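Local atomic coordinates of glucosidase (PDB entry 5Z3K), a protein that probably hydrolyses O-glycosyl bonds as a beta-glucosidase of glycoside hydrolase family 39. Residues T425-H430 and S463-N468. Residues are numbered along the deposited sequence; the frame is centred on the assembly and turned at random.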
# COMPACT_ATOMS: atom_id res chain seq x y z
N THR A 425 7.26 -18.96 -22.00
CA THR A 425 6.48 -18.75 -23.20
C THR A 425 5.03 -18.60 -22.77
O THR A 425 4.61 -19.22 -21.80
CB THR A 425 6.66 -19.88 -24.23
OG1 THR A 425 5.88 -19.58 -25.40
CG2 THR A 425 6.22 -21.22 -23.65
N LEU A 426 4.30 -17.73 -23.46
CA LEU A 426 2.99 -17.28 -23.02
C LEU A 426 2.04 -17.29 -24.21
O LEU A 426 2.30 -16.60 -25.20
CB LEU A 426 3.07 -15.86 -22.43
CG LEU A 426 1.76 -15.07 -22.31
CD1 LEU A 426 0.81 -15.74 -21.31
CD2 LEU A 426 2.03 -13.61 -21.91
N GLU A 427 0.95 -18.05 -24.13
CA GLU A 427 -0.02 -18.10 -25.22
C GLU A 427 -1.30 -17.38 -24.80
O GLU A 427 -1.96 -17.78 -23.83
CB GLU A 427 -0.34 -19.54 -25.63
CG GLU A 427 -1.40 -19.63 -26.72
CD GLU A 427 -1.32 -20.91 -27.54
OE1 GLU A 427 -0.34 -21.67 -27.40
OE2 GLU A 427 -2.25 -21.14 -28.34
N ILE A 428 -1.65 -16.32 -25.52
CA ILE A 428 -2.86 -15.57 -25.28
C ILE A 428 -3.85 -15.89 -26.39
O ILE A 428 -3.57 -15.64 -27.57
CB ILE A 428 -2.60 -14.06 -25.21
CG1 ILE A 428 -1.46 -13.74 -24.24
CG2 ILE A 428 -3.85 -13.33 -24.80
CD1 ILE A 428 -0.14 -13.36 -24.92
N GLY A 429 -4.99 -16.46 -26.03
CA GLY A 429 -6.00 -16.78 -27.01
C GLY A 429 -7.25 -15.95 -26.87
O GLY A 429 -7.45 -15.29 -25.85
N HIS A 430 -8.09 -15.97 -27.91
CA HIS A 430 -9.40 -15.33 -27.90
C HIS A 430 -9.32 -13.83 -27.59
O HIS A 430 -10.07 -13.31 -26.77
CB HIS A 430 -10.33 -16.02 -26.90
CG HIS A 430 -10.52 -17.48 -27.17
ND1 HIS A 430 -11.26 -17.95 -28.23
CD2 HIS A 430 -10.04 -18.57 -26.53
CE1 HIS A 430 -11.24 -19.27 -28.22
NE2 HIS A 430 -10.51 -19.67 -27.20
N SER A 463 -5.00 -15.02 -31.64
CA SER A 463 -4.06 -15.59 -30.69
C SER A 463 -2.69 -14.96 -30.90
O SER A 463 -2.33 -14.58 -32.01
CB SER A 463 -3.95 -17.11 -30.83
OG SER A 463 -5.09 -17.76 -30.31
N VAL A 464 -1.93 -14.87 -29.81
CA VAL A 464 -0.57 -14.38 -29.87
C VAL A 464 0.27 -15.20 -28.91
O VAL A 464 -0.18 -15.56 -27.81
CB VAL A 464 -0.49 -12.87 -29.55
CG1 VAL A 464 -1.31 -12.56 -28.32
CG2 VAL A 464 0.95 -12.43 -29.35
N THR A 465 1.48 -15.54 -29.33
CA THR A 465 2.45 -16.21 -28.49
C THR A 465 3.62 -15.27 -28.25
O THR A 465 4.14 -14.67 -29.19
CB THR A 465 2.95 -17.51 -29.13
OG1 THR A 465 1.85 -18.40 -29.28
CG2 THR A 465 3.99 -18.18 -28.26
N VAL A 466 4.00 -15.14 -26.99
CA VAL A 466 5.10 -14.28 -26.57
C VAL A 466 6.07 -15.13 -25.77
O VAL A 466 5.65 -15.87 -24.88
CB VAL A 466 4.59 -13.11 -25.70
CG1 VAL A 466 5.76 -12.39 -25.05
CG2 VAL A 466 3.74 -12.16 -26.54
N GLN A 467 7.36 -15.03 -26.08
CA GLN A 467 8.34 -15.74 -25.27
C GLN A 467 9.54 -14.85 -25.04
O GLN A 467 9.90 -14.03 -25.89
CB GLN A 467 8.78 -17.07 -25.93
CG GLN A 467 9.56 -16.89 -27.23
CD GLN A 467 10.22 -18.19 -27.70
OE1 GLN A 467 10.54 -19.06 -26.89
NE2 GLN A 467 10.41 -18.31 -29.01
N ASN A 468 10.17 -15.03 -23.88
CA ASN A 468 11.32 -14.21 -23.54
C ASN A 468 12.15 -14.92 -22.49
O ASN A 468 11.65 -15.75 -21.73
CB ASN A 468 10.91 -12.83 -23.00
CG ASN A 468 10.54 -11.87 -24.11
OD1 ASN A 468 9.36 -11.56 -24.32
ND2 ASN A 468 11.55 -11.42 -24.85
O HOH W 1 1.99 -21.06 -28.00
O HOH W 2 -4.46 -19.57 -28.35
O HOH W 3 -7.83 -17.69 -30.25
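Leu426 and Ile428 pair with Val466 and Val464 across two antiparallel strands, 425-429 and 464-468, whose axes come within 4.5 Å and make an angle of 165°. Each of these two pairs is closed by two backbone hydrogen bonds. Leu426 N to Val466 O is short, 2.7 Å, but bent to 137° at the hydrogen; Ile428 N to Val464 O, 2.8 Å, is nearly straight. Glu427-Thr465 between them and Thr425-Gln467 beyond are the non-hydrogen-bonded pairs, where CA-H groups meet carbonyl oxygens, as in Thr465 CA to Leu426 O at 3.3 Å.

Side chains sort by face. On the buried one, Ile428 and Val464 lie side by side and point the same way, Val464 CG1 touching both CB and CD1 of Ile428 at 3.7 Å. A chi1 of 47° places this methyl between the backbone N and carbonyl carbon, where it meets Ile428. Ile480 of strand 474-482 packs against both residues, and Val440 of strand 438-446 against Val464 and Val466. Those strands lie elsewhere in the same sheet, which curls round onto this face, consistent with the beta-sandwich domain that accompanies the TIM barrel in family 39.

The other face is polar. Thr425 OG1 lies 3.7 Å from Thr465 CG2, a van der Waals contact in which the side chains cross obliquely. Three waters bridge Glu427, Thr465, Ser463 and the backbone N of His430: one donates to Glu427 OE1 and also bonds Thr465 OG1, a second donates to Glu427 OE2 (2.7 Å) and reaches Ser463 OG, and a third joins that hydroxyl to His430 N.

Strand 6-13 pairs with the other edge of 425-429, while 464-469 is an outermost strand of the sheet within the chain. The junction thus combines a buried aliphatic face with a hydrated one, where bridging waters, rather than direct side-chain hydrogen bonds, connect the Glu427 carboxylate to Thr465 and to Ser463, just ahead of the strand.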